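Side-chain contacts in pngf-ii (Elizabethkingia meningoseptica, PDB 4R4X), which probably removes N-linked glycans from glycoproteins by hydrolysing the amide bond between the innermost sugar and its asparagine, as a prokaryotic peptide:N-glycosidase: residues E192-N197 with I208-N213; Q83-T88 with Q130-V135. One frame throughout, in Å; residues are numbered along the deposited sequence.

From the N terminus, the chain first reaches interaction 2, in the family region of the N-glycanase N-terminal domain. There 83-88 meets 130-135 and closes a loop of 41 residues. The chain then runs on to interaction 1, where 192-197 and 208-213 close a much shorter loop of 10 residues, without helix or strand, in the Peptide-N-glycosidase F N-terminal region. The two loops follow in series, neither enclosing nor crossing the other. Interaction 2 ties the beginnings of strands 86-94 and 134-140, the first and last of an antiparallel meander, across 97-106 and 109-116, whereas interaction 1 joins the outermost strands of two antiparallel sheets. Their nearest atoms are about 36 Å apart.

Interaction 1: residues E192-N197 with I208-N213; sequences ENETIN and IQRFGN
R210 reaches across to E194 at the surface of the protein, and its side chain carries most of the polar contact. From CB, CG leaves anti to the carbonyl carbon (chi1 -53°), and the chain then runs extended to NE, which brings the guanidinium up beside the carboxylate. R210 NE donates to water 1, 2.8 Å away. That water also lies 2.8 Å from E194 OE2 and 2.7 Å from the backbone T195 O, placed to donate to both, although further acceptors compete for its protons. At the tip, R210 NH1 forms a salt bridge with E194 OE2 at 3.2 Å, with an N-H...O angle of 151°. The carboxylate oxygen sits almost in the guanidinium plane, but the donor comes from above the carboxylate, whose plane is turned 45° from that of the guanidinium. R210 NH2 turns to its own loop, in a salt bridge to D205 and a hydrogen bond to K203 O, so the group is held at all three nitrogens. I208 CG2 lies over the centre of one guanidinium face, 3.9 Å above its plane. N193 and E194 both face I360 in a G1 beta bulge. The salt bridge thus links the outermost strands 186-196 and 209-211 of two antiparallel sheets, an arrangement consistent with the jelly-roll beta-sandwich of PNGase F-like domains.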
loop_
_atom_site.group_PDB
_atom_site.type_symbol
_atom_site.label_atom_id
_atom_site.label_comp_id
_atom_site.label_asym_id
_atom_site.label_seq_id
_atom_site.Cartn_x
_atom_site.Cartn_y
_atom_site.Cartn_z
ATOM N N GLU A 192 -2.445 -14.407 4.947
ATOM C CA GLU A 192 -3.098 -14.793 3.703
ATOM C C GLU A 192 -4.278 -15.717 3.995
ATOM O O GLU A 192 -4.099 -16.767 4.602
ATOM C CB GLU A 192 -2.107 -15.502 2.772
ATOM C CG GLU A 192 -2.714 -15.831 1.420
ATOM C CD GLU A 192 -1.666 -16.154 0.355
ATOM O OE1 GLU A 192 -1.952 -15.911 -0.845
ATOM O OE2 GLU A 192 -0.557 -16.619 0.713
ATOM N N ASN A 193 -5.472 -15.284 3.595
ATOM C CA ASN A 193 -6.712 -15.983 3.849
ATOM C C ASN A 193 -6.816 -16.557 5.271
ATOM O O ASN A 193 -7.091 -17.727 5.437
ATOM C CB ASN A 193 -6.892 -17.095 2.800
ATOM C CG ASN A 193 -6.864 -16.550 1.368
ATOM O OD1 ASN A 193 -7.395 -15.470 1.082
ATOM N ND2 ASN A 193 -6.234 -17.286 0.469
ATOM N N GLU A 194 -6.621 -15.712 6.274
ATOM C CA GLU A 194 -6.687 -16.111 7.682
ATOM C C GLU A 194 -8.050 -15.852 8.273
ATOM O O GLU A 194 -8.565 -14.745 8.196
ATOM C CB GLU A 194 -5.696 -15.330 8.556
ATOM C CG GLU A 194 -4.289 -15.866 8.657
ATOM C CD GLU A 194 -4.162 -17.363 8.894
ATOM O OE1 GLU A 194 -3.369 -17.968 8.132
ATOM O OE2 GLU A 194 -4.809 -17.916 9.814
ATOM N N THR A 195 -8.588 -16.863 8.934
ATOM C CA THR A 195 -9.835 -16.713 9.674
ATOM C C THR A 195 -9.695 -15.847 10.919
ATOM O O THR A 195 -8.754 -15.998 11.702
ATOM C CB THR A 195 -10.340 -18.088 10.090
ATOM O OG1 THR A 195 -10.662 -18.813 8.900
ATOM C CG2 THR A 195 -11.539 -17.971 10.995
ATOM N N ILE A 196 -10.647 -14.949 11.088
ATOM C CA ILE A 196 -10.851 -14.206 12.330
ATOM C C ILE A 196 -12.309 -14.471 12.729
ATOM O O ILE A 196 -13.222 -14.153 11.977
ATOM C CB ILE A 196 -10.565 -12.700 12.185
ATOM C CG1 ILE A 196 -9.110 -12.488 11.742
ATOM C CG2 ILE A 196 -10.803 -12.008 13.534
ATOM C CD1 ILE A 196 -8.669 -11.045 11.559
ATOM N N ASN A 197 -12.507 -15.112 13.876
ATOM C CA ASN A 197 -13.822 -15.651 14.282
ATOM C C ASN A 197 -13.945 -15.726 15.809
ATOM O O ASN A 197 -13.129 -15.154 16.529
ATOM C CB ASN A 197 -14.091 -17.029 13.607
ATOM C CG ASN A 197 -13.240 -18.172 14.181
ATOM O OD1 ASN A 197 -13.589 -19.359 14.020
ATOM N ND2 ASN A 197 -12.133 -17.845 14.826
ATOM N N ILE A 208 1.232 -18.308 13.716
ATOM C CA ILE A 208 0.215 -17.332 14.119
ATOM C C ILE A 208 -0.301 -17.571 15.540
ATOM O O ILE A 208 -0.820 -18.647 15.850
ATOM C CB ILE A 208 -0.971 -17.391 13.148
ATOM C CG1 ILE A 208 -0.461 -17.118 11.731
ATOM C CG2 ILE A 208 -2.054 -16.384 13.556
ATOM C CD1 ILE A 208 -1.530 -17.031 10.679
ATOM N N GLN A 209 -0.184 -16.560 16.388
ATOM C CA GLN A 209 -0.801 -16.589 17.700
ATOM C C GLN A 209 -2.218 -16.038 17.608
ATOM O O GLN A 209 -2.483 -15.068 16.864
ATOM C CB GLN A 209 0.028 -15.787 18.687
ATOM C CG GLN A 209 1.469 -16.286 18.784
ATOM C CD GLN A 209 2.365 -15.324 19.540
ATOM O OE1 GLN A 209 3.322 -14.780 18.998
ATOM N NE2 GLN A 209 2.072 -15.133 20.780
ATOM N N ARG A 210 -3.123 -16.634 18.372
ATOM C CA ARG A 210 -4.529 -16.229 18.341
ATOM C C ARG A 210 -5.023 -15.951 19.740
ATOM O O ARG A 210 -4.823 -16.747 20.650
ATOM C CB ARG A 210 -5.396 -17.313 17.707
ATOM C CG ARG A 210 -4.907 -17.764 16.343
ATOM C CD ARG A 210 -5.939 -18.624 15.601
ATOM N NE ARG A 210 -5.514 -18.782 14.208
ATOM C CZ ARG A 210 -4.517 -19.563 13.801
ATOM N NH1 ARG A 210 -4.183 -19.585 12.517
ATOM N NH2 ARG A 210 -3.829 -20.323 14.668
ATOM N N PHE A 211 -5.667 -14.816 19.922
ATOM C CA PHE A 211 -6.164 -14.435 21.238
ATOM C C PHE A 211 -7.627 -14.025 21.090
ATOM O O PHE A 211 -8.160 -13.983 19.974
ATOM C CB PHE A 211 -5.349 -13.274 21.805
ATOM C CG PHE A 211 -3.868 -13.537 21.894
ATOM C CD1 PHE A 211 -3.314 -14.153 23.027
ATOM C CD2 PHE A 211 -3.029 -13.191 20.848
ATOM C CE1 PHE A 211 -1.949 -14.384 23.099
ATOM C CE2 PHE A 211 -1.676 -13.423 20.914
ATOM C CZ PHE A 211 -1.133 -14.032 22.035
ATOM N N GLY A 212 -8.291 -13.748 22.210
ATOM C CA GLY A 212 -9.670 -13.282 22.189
ATOM C C GLY A 212 -10.606 -14.295 21.551
ATOM O O GLY A 212 -11.549 -13.923 20.852
ATOM N N ASN A 213 -10.324 -15.578 21.781
ATOM C CA ASN A 213 -11.158 -16.660 21.290
ATOM C C ASN A 213 -11.261 -16.661 19.760
ATOM O O ASN A 213 -12.262 -17.099 19.214
ATOM C CB ASN A 213 -12.549 -16.558 21.933
ATOM C CG ASN A 213 -13.078 -17.895 22.417
ATOM O OD1 ASN A 213 -12.364 -18.651 23.048
ATOM N ND2 ASN A 213 -14.346 -18.181 22.133
HETATM O O HOH W 1 -6.753 -17.773 11.854
#

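Interaction 2: residues Q83-T88 with Q130-V135; sequences QEFKPT and QDLGLV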
loop_
_atom_site.group_PDB
_atom_site.type_symbol
_atom_site.label_atom_id
_atom_site.label_comp_id
_atom_site.label_asym_id
_atom_site.label_seq_id
_atom_site.Cartn_x
_atom_site.Cartn_y
_atom_site.Cartn_z
ATOM N N GLN A 83 0.968 -6.309 -36.894
ATOM C CA GLN A 83 1.246 -4.892 -37.147
ATOM C C GLN A 83 0.620 -4.550 -38.484
ATOM O O GLN A 83 0.736 -5.334 -39.411
ATOM C CB GLN A 83 2.764 -4.624 -37.176
ATOM C CG GLN A 83 3.413 -4.957 -35.841
ATOM C CD GLN A 83 4.883 -4.590 -35.754
ATOM O OE1 GLN A 83 5.513 -4.171 -36.734
ATOM N NE2 GLN A 83 5.431 -4.723 -34.552
ATOM N N GLU A 84 -0.035 -3.402 -38.566
ATOM C CA GLU A 84 -0.672 -2.929 -39.796
ATOM C C GLU A 84 0.004 -1.662 -40.279
ATOM O O GLU A 84 -0.077 -0.637 -39.611
ATOM C CB GLU A 84 -2.133 -2.582 -39.533
ATOM C CG GLU A 84 -3.060 -3.768 -39.413
ATOM C CD GLU A 84 -4.523 -3.336 -39.390
ATOM O OE1 GLU A 84 -4.989 -2.824 -38.348
ATOM O OE2 GLU A 84 -5.204 -3.496 -40.425
ATOM N N PHE A 85 0.641 -1.735 -41.443
ATOM C CA PHE A 85 1.303 -0.586 -42.060
ATOM C C PHE A 85 0.650 -0.157 -43.374
ATOM O O PHE A 85 0.186 -0.998 -44.146
ATOM C CB PHE A 85 2.786 -0.896 -42.280
ATOM C CG PHE A 85 3.593 -0.780 -41.031
ATOM C CD1 PHE A 85 4.051 0.458 -40.603
ATOM C CD2 PHE A 85 3.860 -1.897 -40.252
ATOM C CE1 PHE A 85 4.772 0.576 -39.422
ATOM C CE2 PHE A 85 4.576 -1.782 -39.070
ATOM C CZ PHE A 85 5.028 -0.551 -38.656
ATOM N N LYS A 86 0.593 1.151 -43.595
ATOM C CA LYS A 86 0.177 1.712 -44.878
ATOM C C LYS A 86 1.440 2.121 -45.646
ATOM O O LYS A 86 2.328 2.767 -45.072
ATOM C CB LYS A 86 -0.709 2.951 -44.682
ATOM C CG LYS A 86 -1.937 2.775 -43.792
ATOM C CD LYS A 86 -3.119 2.134 -44.519
ATOM C CE LYS A 86 -3.142 0.612 -44.396
ATOM N NZ LYS A 86 -3.373 0.146 -42.996
ATOM N N PRO A 87 1.526 1.749 -46.937
ATOM C CA PRO A 87 2.690 2.138 -47.727
ATOM C C PRO A 87 2.640 3.619 -48.111
ATOM O O PRO A 87 1.561 4.231 -48.112
ATOM C CB PRO A 87 2.600 1.219 -48.970
ATOM C CG PRO A 87 1.146 0.892 -49.109
ATOM C CD PRO A 87 0.553 0.949 -47.721
ATOM N N THR A 88 3.805 4.203 -48.360
ATOM C CA THR A 88 3.901 5.509 -48.992
ATOM C C THR A 88 4.908 5.417 -50.137
ATOM O O THR A 88 5.628 4.427 -50.278
ATOM C CB THR A 88 4.387 6.633 -48.040
ATOM O OG1 THR A 88 5.817 6.579 -47.897
ATOM C CG2 THR A 88 3.710 6.543 -46.678
ATOM N N GLN A 130 9.508 -4.273 -37.401
ATOM C CA GLN A 130 10.579 -5.268 -37.364
ATOM C C GLN A 130 10.454 -6.337 -38.426
ATOM O O GLN A 130 11.426 -7.012 -38.705
ATOM C CB GLN A 130 10.575 -6.009 -36.030
ATOM C CG GLN A 130 11.032 -5.184 -34.857
ATOM C CD GLN A 130 12.526 -5.132 -34.711
ATOM O OE1 GLN A 130 13.269 -5.976 -35.240
ATOM N NE2 GLN A 130 12.986 -4.151 -33.961
ATOM N N ASP A 131 9.266 -6.543 -38.985
ATOM C CA ASP A 131 9.182 -7.456 -40.120
ATOM C C ASP A 131 9.306 -6.779 -41.485
ATOM O O ASP A 131 9.310 -7.477 -42.480
ATOM C CB ASP A 131 7.913 -8.291 -40.082
ATOM C CG ASP A 131 8.060 -9.579 -40.861
ATOM O OD1 ASP A 131 9.135 -10.222 -40.792
ATOM O OD2 ASP A 131 7.109 -9.926 -41.570
ATOM N N LEU A 132 9.403 -5.448 -41.545
ATOM C CA LEU A 132 9.486 -4.741 -42.851
ATOM C C LEU A 132 10.886 -4.727 -43.444
ATOM O O LEU A 132 11.060 -4.702 -44.667
ATOM C CB LEU A 132 9.030 -3.292 -42.731
ATOM C CG LEU A 132 7.572 -3.031 -42.323
ATOM C CD1 LEU A 132 7.364 -1.535 -42.128
ATOM C CD2 LEU A 132 6.596 -3.591 -43.344
ATOM N N GLY A 133 11.882 -4.697 -42.563
ATOM C CA GLY A 133 13.260 -4.517 -42.947
ATOM C C GLY A 133 14.029 -4.068 -41.723
ATOM O O GLY A 133 13.626 -4.357 -40.592
ATOM N N LEU A 134 15.152 -3.400 -41.952
ATOM C CA LEU A 134 15.928 -2.768 -40.888
ATOM C C LEU A 134 15.478 -1.319 -40.750
ATOM O O LEU A 134 15.738 -0.490 -41.630
ATOM C CB LEU A 134 17.427 -2.861 -41.187
ATOM C CG LEU A 134 18.325 -2.048 -40.256
ATOM C CD1 LEU A 134 18.183 -2.484 -38.791
ATOM C CD2 LEU A 134 19.752 -2.185 -40.740
ATOM N N VAL A 135 14.803 -1.025 -39.646
ATOM C CA VAL A 135 14.260 0.298 -39.393
ATOM C C VAL A 135 15.380 1.217 -38.957
ATOM O O VAL A 135 16.016 0.975 -37.934
ATOM C CB VAL A 135 13.148 0.256 -38.324
ATOM C CG1 VAL A 135 12.663 1.653 -37.980
ATOM C CG2 VAL A 135 11.981 -0.603 -38.803
HETATM O O HOH W 2 6.754 -5.113 -38.995
#
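F85 and L132 meet across an antiparallel meander, the run of strands 86-94, 97-106, 109-116 and 134-140, in a region assigned to the LolA/LolB clan. The residues sit at or just before the start of the first and last of these strands, and the contact spans the two strands between. The leucine has CG anti to its carbonyl carbon (chi1 -63°) and CD1 continuing the chain away from CA, with chi2 174°, so this one methyl leads. It stands over the face of the F85 ring in a CH-pi contact, 3.9 Å from the centroid and only 8° off the ring normal. The methyl is almost equally distant from several ring carbons, with F85 CD2 at 4.0 Å from L132 CD1. F85 also packs on A102, T104 and V113 of the intervening strands, while L132 touches Y115. Beside this apolar pair, the Q83 chain stretches out beyond CG and carries its amide to the ring edge, where Q83 OE1 lies in the ring plane, 3.5 Å from F85 CE2. G129 N donates to that oxygen and I127 O accepts from Q83 NE2, holding both ends of the amide. The side chain of Q130 turns the other way, to R55 and S126. A second grip on the Q83 oxygen comes from water 2, which donates to Q83 OE1 at 2.7 Å and accepts from the backbone D131 N at 2.9 Å.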